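Local coordinates for antifreeze protein (Marinomonas primoryensis, PDB 5JUH), which helps bind its Antarctic bacterium to ice and diatoms as part of a giant adhesin, whose calcium-binding RTX domain at the C-terminus is probably tied to type I secretion, at residues D86-L91 and F97-T102; D109-F114 and D119-T124; D175-G178 and T184-S187. All coordinates share one frame; numbering follows the deposited sequence.

Contact 1 (D86-L91 and F97-T102). With CA (calcium ion), chain C; CA (calcium ion), chain H; CA (calcium ion), chain E; CA (calcium ion), chain D.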
loop_
_atom_site.group_PDB
_atom_site.type_symbol
_atom_site.label_atom_id
_atom_site.label_comp_id
_atom_site.label_asym_id
_atom_site.label_seq_id
_atom_site.Cartn_x
_atom_site.Cartn_y
_atom_site.Cartn_z
ATOM N N ASP A 86 -5.339 -7.957 -11.512
ATOM C CA ASP A 86 -4.618 -9.142 -11.018
ATOM C C ASP A 86 -5.018 -9.406 -9.583
ATOM O O ASP A 86 -5.332 -8.450 -8.880
ATOM C CB ASP A 86 -3.102 -8.927 -11.057
ATOM C CG ASP A 86 -2.514 -8.694 -12.429
ATOM O OD1 ASP A 86 -2.150 -9.648 -13.076
ATOM O OD2 ASP A 86 -2.391 -7.563 -12.825
ATOM N N THR A 87 -5.009 -10.672 -9.216
ATOM C CA THR A 87 -5.254 -11.022 -7.798
ATOM C C THR A 87 -3.881 -11.384 -7.214
ATOM O O THR A 87 -3.231 -12.276 -7.683
ATOM C CB THR A 87 -6.268 -12.211 -7.783
ATOM O OG1 THR A 87 -7.430 -11.725 -8.437
ATOM C CG2 THR A 87 -6.563 -12.610 -6.448
ATOM N N LEU A 88 -3.511 -10.720 -6.171
ATOM C CA LEU A 88 -2.186 -10.814 -5.569
ATOM C C LEU A 88 -2.387 -11.402 -4.179
ATOM O O LEU A 88 -3.214 -10.890 -3.410
ATOM C CB LEU A 88 -1.487 -9.417 -5.392
ATOM C CG LEU A 88 -1.440 -8.578 -6.715
ATOM C CD1 LEU A 88 -0.728 -7.246 -6.331
ATOM C CD2 LEU A 88 -0.637 -9.278 -7.741
ATOM N N THR A 89 -1.641 -12.423 -3.834
ATOM C CA THR A 89 -1.695 -13.029 -2.506
ATOM C C THR A 89 -0.262 -13.247 -1.967
ATOM O O THR A 89 0.531 -13.942 -2.614
ATOM C CB THR A 89 -2.418 -14.427 -2.603
ATOM O OG1 THR A 89 -3.731 -14.205 -3.158
ATOM C CG2 THR A 89 -2.555 -15.090 -1.282
ATOM N N GLY A 90 0.046 -12.717 -0.787
ATOM C CA GLY A 90 1.417 -12.806 -0.305
ATOM C C GLY A 90 1.747 -14.086 0.482
ATOM O O GLY A 90 2.897 -14.504 0.535
ATOM N N LEU A 91 0.707 -14.650 1.098
ATOM C CA LEU A 91 0.885 -15.756 2.011
ATOM C C LEU A 91 1.724 -15.285 3.210
ATOM O O LEU A 91 1.753 -14.087 3.526
ATOM C CB LEU A 91 1.294 -17.046 1.317
ATOM C CG LEU A 91 0.312 -17.562 0.258
ATOM C CD1 LEU A 91 0.826 -18.879 -0.334
ATOM C CD2 LEU A 91 -1.111 -17.704 0.764
ATOM N N PHE A 97 3.655 -5.508 -1.886
ATOM C CA PHE A 97 2.811 -5.459 -3.052
ATOM C C PHE A 97 3.057 -4.172 -3.776
ATOM O O PHE A 97 2.848 -3.088 -3.242
ATOM C CB PHE A 97 1.285 -5.558 -2.668
ATOM C CG PHE A 97 0.976 -6.815 -1.877
ATOM C CD1 PHE A 97 0.581 -7.966 -2.504
ATOM C CD2 PHE A 97 1.010 -6.848 -0.472
ATOM C CE1 PHE A 97 0.288 -9.123 -1.813
ATOM C CE2 PHE A 97 0.736 -7.999 0.230
ATOM C CZ PHE A 97 0.332 -9.103 -0.426
ATOM N N ILE A 98 3.605 -4.292 -4.992
ATOM C CA ILE A 98 3.808 -3.097 -5.824
ATOM C C ILE A 98 2.612 -2.778 -6.641
ATOM O O ILE A 98 2.107 -3.669 -7.304
ATOM C CB ILE A 98 5.057 -3.311 -6.766
ATOM C CG1 ILE A 98 6.321 -3.654 -5.962
ATOM C CG2 ILE A 98 5.284 -2.059 -7.593
ATOM C CD1 ILE A 98 7.535 -4.009 -6.842
ATOM N N LEU A 99 2.103 -1.573 -6.550
ATOM C CA LEU A 99 0.863 -1.230 -7.215
ATOM C C LEU A 99 1.138 -0.152 -8.287
ATOM O O LEU A 99 1.860 0.780 -8.101
ATOM C CB LEU A 99 -0.162 -0.662 -6.184
ATOM C CG LEU A 99 -0.578 -1.813 -5.233
ATOM C CD1 LEU A 99 -1.456 -1.153 -4.189
ATOM C CD2 LEU A 99 -1.420 -2.848 -5.924
ATOM N N ASN A 100 0.454 -0.329 -9.374
ATOM C CA ASN A 100 0.430 0.571 -10.528
ATOM C C ASN A 100 -0.703 1.533 -10.415
ATOM O O ASN A 100 -1.834 1.199 -10.018
ATOM C CB ASN A 100 0.410 -0.263 -11.828
ATOM C CG ASN A 100 -0.797 -1.137 -11.949
ATOM O OD1 ASN A 100 -1.562 -1.082 -13.034
ATOM N ND2 ASN A 100 -1.026 -1.946 -10.937
ATOM N N ASP A 101 -0.480 2.720 -10.930
ATOM C CA ASP A 101 -1.546 3.714 -10.994
ATOM C C ASP A 101 -2.287 3.521 -12.339
ATOM O O ASP A 101 -1.757 3.677 -13.359
ATOM C CB ASP A 101 -0.833 5.066 -11.031
ATOM C CG ASP A 101 -1.726 6.212 -10.869
ATOM O OD1 ASP A 101 -2.962 6.051 -10.705
ATOM O OD2 ASP A 101 -1.187 7.428 -11.026
ATOM N N THR A 102 -3.533 3.325 -12.314
ATOM C CA THR A 102 -4.401 3.212 -13.486
ATOM C C THR A 102 -5.247 4.484 -13.550
ATOM O O THR A 102 -5.418 5.143 -12.580
ATOM C CB THR A 102 -5.339 1.974 -13.467
ATOM O OG1 THR A 102 -6.228 2.148 -12.359
ATOM C CG2 THR A 102 -4.580 0.666 -13.368
HETATM CA CA CA C . -5.247 6.487 -10.768
HETATM CA CA CA H . 5.080 -14.394 1.359
HETATM CA CA CA E . -2.989 -5.276 -12.924
HETATM CA CA CA D . -1.131 -8.222 -14.857
HETATM O O HOH W 1 -6.149 4.405 -10.124
HETATM O O HOH W 2 -5.229 5.597 -8.532
HETATM O O HOH W 3 -4.683 8.146 -12.414
HETATM O O HOH W 4 -5.442 8.341 -9.488
HETATM O O HOH W 5 -7.324 7.050 -11.201
#
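F97 reaches out of strand 96-98 toward L88 of strand 87-89 and G90 just after it, and its ring carries most of the contact. The first torsion places CG beside the backbone N (chi1 -57°), which sends the ring from CB across the gap. Along that path CD1 comes first, 3.8 Å from L88 CB, and CE1 then passes between this CB and the backbone of the next residues. At the tip CZ lies 3.6 Å from G90 N and 3.9 Å from G90 CA, with G90 N and the carbonyl carbon of T89 near the ring plane at its edge. Glycine suits this place because it has no side chain to hold the ring off. L88 runs past the ring in the opposite direction, and its CD1 comes 4.5 Å from L99 CD2. L77 also packs on F97 from strand 76-78. Calcium is bound at both ends of 86-91: G90 O holds one ion at 2.3 Å, beside ligands from the preceding G71-D75 turn, and D86 OD2 bridges two others. Apolar side chains packed between two sheets of parallel strands, with calcium held at the turns, are characteristic of the RTX beta-roll.

Contact 2 (D109-F114 and D119-T124). With CA (calcium ion), chain E; CA (calcium ion), chain G.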
loop_
_atom_site.group_PDB
_atom_site.type_symbol
_atom_site.label_atom_id
_atom_site.label_comp_id
_atom_site.label_asym_id
_atom_site.label_seq_id
_atom_site.Cartn_x
_atom_site.Cartn_y
_atom_site.Cartn_z
ATOM N N ASP A 109 -5.791 -3.693 -9.034
ATOM C CA ASP A 109 -5.575 -5.038 -8.496
ATOM C C ASP A 109 -6.329 -5.318 -7.176
ATOM O O ASP A 109 -6.666 -4.415 -6.447
ATOM C CB ASP A 109 -4.112 -5.297 -8.309
ATOM C CG ASP A 109 -3.353 -5.252 -9.650
ATOM O OD1 ASP A 109 -3.917 -5.624 -10.781
ATOM O OD2 ASP A 109 -2.118 -4.850 -9.532
ATOM N N THR A 110 -6.524 -6.623 -6.922
ATOM C CA THR A 110 -7.003 -7.122 -5.630
ATOM C C THR A 110 -5.808 -7.688 -4.888
ATOM O O THR A 110 -5.013 -8.479 -5.445
ATOM C CB THR A 110 -8.050 -8.146 -5.842
ATOM O OG1 THR A 110 -9.185 -7.579 -6.473
ATOM C CG2 THR A 110 -8.448 -8.809 -4.521
ATOM N N ILE A 111 -5.668 -7.288 -3.622
ATOM C CA ILE A 111 -4.717 -7.901 -2.700
ATOM C C ILE A 111 -5.563 -8.716 -1.747
ATOM O O ILE A 111 -6.323 -8.120 -0.975
ATOM C CB ILE A 111 -3.838 -6.876 -1.964
ATOM C CG1 ILE A 111 -2.988 -6.075 -2.996
ATOM C CG2 ILE A 111 -2.974 -7.633 -0.958
ATOM C CD1 ILE A 111 -2.364 -4.886 -2.363
ATOM N N THR A 112 -5.443 -10.015 -1.790
ATOM C CA THR A 112 -6.387 -10.859 -1.047
ATOM C C THR A 112 -6.104 -10.907 0.463
ATOM O O THR A 112 -7.124 -11.002 1.185
ATOM C CB THR A 112 -6.456 -12.268 -1.518
ATOM O OG1 THR A 112 -5.249 -12.930 -1.228
ATOM C CG2 THR A 112 -6.734 -12.416 -3.034
ATOM N N ASP A 113 -4.849 -10.684 0.905
ATOM C CA ASP A 113 -4.502 -11.064 2.245
ATOM C C ASP A 113 -3.505 -10.047 2.827
ATOM O O ASP A 113 -2.495 -10.465 3.475
ATOM C CB ASP A 113 -3.893 -12.480 2.262
ATOM C CG ASP A 113 -2.489 -12.513 1.541
ATOM O OD1 ASP A 113 -2.239 -11.694 0.575
ATOM O OD2 ASP A 113 -1.702 -13.404 1.955
ATOM N N PHE A 114 -3.780 -8.738 2.675
ATOM C CA PHE A 114 -2.817 -7.772 3.191
ATOM C C PHE A 114 -2.873 -7.835 4.732
ATOM O O PHE A 114 -3.913 -7.521 5.294
ATOM C CB PHE A 114 -3.172 -6.374 2.723
ATOM C CG PHE A 114 -2.164 -5.313 3.133
ATOM C CD1 PHE A 114 -0.999 -5.242 2.434
ATOM C CD2 PHE A 114 -2.362 -4.453 4.196
ATOM C CE1 PHE A 114 -0.049 -4.355 2.749
ATOM C CE2 PHE A 114 -1.396 -3.472 4.552
ATOM C CZ PHE A 114 -0.253 -3.481 3.821
ATOM N N ASP A 119 3.077 -7.032 5.961
ATOM C CA ASP A 119 3.196 -6.681 4.578
ATOM C C ASP A 119 3.341 -5.158 4.396
ATOM O O ASP A 119 3.181 -4.373 5.310
ATOM C CB ASP A 119 1.928 -7.181 3.869
ATOM C CG ASP A 119 1.741 -8.662 3.924
ATOM O OD1 ASP A 119 2.658 -9.519 3.913
ATOM O OD2 ASP A 119 0.525 -9.054 3.900
ATOM N N ALA A 120 3.608 -4.757 3.126
ATOM C CA ALA A 120 3.783 -3.342 2.795
ATOM C C ALA A 120 3.304 -3.076 1.399
ATOM O O ALA A 120 3.175 -3.968 0.634
ATOM C CB ALA A 120 5.265 -2.973 2.882
ATOM N N LEU A 121 2.986 -1.835 1.105
ATOM C CA LEU A 121 2.560 -1.420 -0.204
ATOM C C LEU A 121 3.574 -0.442 -0.807
ATOM O O LEU A 121 3.916 0.561 -0.206
ATOM C CB LEU A 121 1.259 -0.659 -0.086
ATOM C CG LEU A 121 0.073 -1.376 0.602
ATOM C CD1 LEU A 121 -1.125 -0.470 0.705
ATOM C CD2 LEU A 121 -0.315 -2.609 -0.227
ATOM N N ASP A 122 4.048 -0.759 -2.000
ATOM C CA ASP A 122 4.900 0.182 -2.745
ATOM C C ASP A 122 3.985 1.067 -3.593
ATOM O O ASP A 122 3.432 0.575 -4.590
ATOM C CB ASP A 122 5.974 -0.561 -3.547
ATOM C CG ASP A 122 6.938 0.398 -4.271
ATOM O OD1 ASP A 122 6.524 1.547 -4.541
ATOM O OD2 ASP A 122 8.101 -0.017 -4.499
ATOM N N LEU A 123 3.874 2.297 -3.173
ATOM C CA LEU A 123 2.956 3.193 -3.828
ATOM C C LEU A 123 3.640 4.255 -4.678
ATOM O O LEU A 123 3.033 5.172 -5.011
ATOM C CB LEU A 123 2.085 3.957 -2.752
ATOM C CG LEU A 123 1.242 2.958 -1.912
ATOM C CD1 LEU A 123 0.387 3.793 -0.955
ATOM C CD2 LEU A 123 0.309 2.076 -2.782
ATOM N N THR A 124 4.906 4.044 -4.931
ATOM C CA THR A 124 5.673 5.042 -5.731
ATOM C C THR A 124 4.995 5.460 -7.017
ATOM O O THR A 124 4.927 6.596 -7.284
ATOM C CB THR A 124 7.079 4.481 -6.052
ATOM O OG1 THR A 124 7.748 4.097 -4.855
ATOM C CG2 THR A 124 7.933 5.545 -6.774
HETATM CA CA CA E . -2.989 -5.276 -12.924
HETATM CA CA CA G . 2.351 -11.870 3.890
HETATM O O HOH W 6 -0.877 -4.788 -12.010
HETATM O O HOH W 7 0.358 -11.415 2.671
HETATM O O HOH W 8 -3.930 -3.075 -12.366
HETATM O O HOH W 9 1.214 -12.061 5.971
#
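F114 and L121 meet at the tight centre of this contact, F114 CE1 lying 3.5 Å from L121 CD2. The aromatic side chain extends anti to its backbone N (chi1 -176°), which carries the ring across to the start of strand 120-122. There CE1 also reaches D119 CB at 3.6 Å, while the backbone carbonyl carbon of A120 lies in the ring plane at its edge. L121 CD2 is shared, since I111 CD1 touches it at 3.7 Å. Branched aliphatic side chains fill such an interior well, and F97 of strand 96-98 and F168 of strand 163-168 extend the same apolar core.

Toward the turn the contact becomes polar and watery. Of the D119 side chain it is CB that packs on the ring; the carboxylate, tilted 52° from the ring, puts OD1 on a calcium ion at 2.4 Å. A water on that ion donates to D119 OD2 at 2.7 Å, and N115 N donates a hydrogen bond to the same OD2. D113 O and D119 OD2, two acceptors, face each other at 3.4 Å, whereas the carboxylate of D113 takes the backbone N-H groups of G90 and L91. D119 thus serves both environments, its methylene in the core and its charge at the metal. Such gathered negative charge would probably be costly without calcium, which suggests that the ion is needed to hold this acidic turn in place.

Contact 3 (D175-G178 and T184-S187). With CA (calcium ion), chain B.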
loop_
_atom_site.group_PDB
_atom_site.type_symbol
_atom_site.label_atom_id
_atom_site.label_comp_id
_atom_site.label_asym_id
_atom_site.label_seq_id
_atom_site.Cartn_x
_atom_site.Cartn_y
_atom_site.Cartn_z
ATOM N N ASP A 175 -5.050 -4.428 11.382
ATOM C CA ASP A 175 -4.616 -4.324 12.783
ATOM C C ASP A 175 -3.123 -4.570 12.855
ATOM O O ASP A 175 -2.654 -5.709 12.981
ATOM C CB ASP A 175 -5.351 -5.345 13.574
ATOM C CG ASP A 175 -4.974 -5.287 15.155
ATOM O OD1 ASP A 175 -4.392 -4.257 15.658
ATOM O OD2 ASP A 175 -5.279 -6.354 15.769
ATOM N N SER A 176 -2.355 -3.494 12.775
ATOM C CA SER A 176 -0.859 -3.637 12.735
ATOM C C SER A 176 -0.261 -3.959 14.075
ATOM O O SER A 176 0.761 -4.585 14.156
ATOM C CB SER A 176 -0.231 -2.413 12.148
ATOM O OG SER A 176 -0.497 -1.221 12.900
ATOM N N ASN A 177 -0.905 -3.483 15.122
ATOM C CA ASN A 177 -0.348 -3.552 16.498
ATOM C C ASN A 177 -0.853 -4.696 17.314
ATOM O O ASN A 177 -0.367 -4.936 18.410
ATOM C CB ASN A 177 -0.357 -2.184 17.195
ATOM C CG ASN A 177 -1.739 -1.710 17.532
ATOM O OD1 ASN A 177 -2.687 -2.458 17.429
ATOM N ND2 ASN A 177 -1.856 -0.518 17.937
ATOM N N GLY A 178 -1.840 -5.428 16.813
ATOM C CA GLY A 178 -2.385 -6.597 17.391
ATOM C C GLY A 178 -3.342 -6.336 18.572
ATOM O O GLY A 178 -3.629 -7.236 19.295
ATOM N N THR A 184 -6.971 4.369 14.850
ATOM C CA THR A 184 -5.957 5.309 14.481
ATOM C C THR A 184 -4.544 5.048 15.018
ATOM O O THR A 184 -3.610 5.685 14.535
ATOM C CB THR A 184 -6.369 6.744 14.751
ATOM O OG1 THR A 184 -6.545 6.884 16.159
ATOM C CG2 THR A 184 -7.559 7.114 14.027
ATOM N N ALA A 185 -4.410 4.134 15.961
ATOM C CA ALA A 185 -3.084 3.786 16.464
ATOM C C ALA A 185 -2.406 2.829 15.528
ATOM O O ALA A 185 -1.216 2.699 15.560
ATOM C CB ALA A 185 -3.195 3.113 17.831
ATOM N N ASP A 186 -3.180 2.157 14.683
ATOM C CA ASP A 186 -2.610 1.240 13.667
ATOM C C ASP A 186 -2.035 2.028 12.508
ATOM O O ASP A 186 -2.339 3.221 12.252
ATOM C CB ASP A 186 -3.714 0.289 13.187
ATOM C CG ASP A 186 -4.119 -0.776 14.275
ATOM O OD1 ASP A 186 -3.317 -1.565 14.713
ATOM O OD2 ASP A 186 -5.318 -0.733 14.647
ATOM N N SER A 187 -1.145 1.331 11.802
ATOM C CA SER A 187 -0.526 1.940 10.627
ATOM C C SER A 187 -0.209 0.901 9.592
ATOM O O SER A 187 -0.216 -0.321 9.839
ATOM C CB SER A 187 0.789 2.687 11.027
ATOM O OG SER A 187 1.694 1.725 11.608
HETATM CA CA CA B . -4.871 -2.299 16.435
HETATM O O HOH W 10 -5.068 -0.123 17.539
#
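D175, N177 and D186 turn three flat groups askew to one another so that all can reach a single calcium ion. The carboxylates of D175 and D186 stand nearly perpendicular, their planes 79° apart, and the amide of N177 is tilted 59° from the carboxylate of D186. D175 offers one oxygen, OD1, at 2.2 Å from the metal; N177 offers OD1, and D186 binds with both oxygens, each at 2.4 Å. An asparagine fits between the acids because its amide oxygen coordinates without adding charge, while ND2 donates to a water that is also bound to the ion. The carbonyl oxygens of V179 and G181 complete the site.

S176 works on the other side of D186. Its OG accepts the backbone N-H of S187 at 2.9 Å in an almost straight bond (169°), joining the two loop ends. D186 OD1 in turn receives N177 N at 3.1 Å, nearly along its C-O axis, and T183 N donates to OD2. The spacing and the two-oxygen grip of the last aspartate recall an EF-hand loop, here without flanking helices. D186 OD1 lies 2.9 Å from N177 OD1 and 3.0 Å from D175 OD1, which implies that the cation probably offsets their mutual repulsion, while backbone N-H groups steady the D186 carboxylate.

Overall arrangement
Contacts 1 and 2 belong to successive coils of one beta-roll, their centres 5 Å apart. Strand 87-89 lies beside 110-111 in one sheet, and 96-98 beside 120-122 in the other. T89 OG1 and T112 OG1, 2.8 Å apart and probably hydrogen-bonded, join them, as does one calcium ion bound by both D86 OD2 and D109 OD1. Contact 3 stands apart, its centre about 16 Å from that of contact 2 and 21 Å from that of contact 1, on the far side of the chain's centre from the latter. Its own calcium ties together the loop that leads into strand 187-192, the neighbour of 120-122, so the separate site still connects to the roll through that sheet.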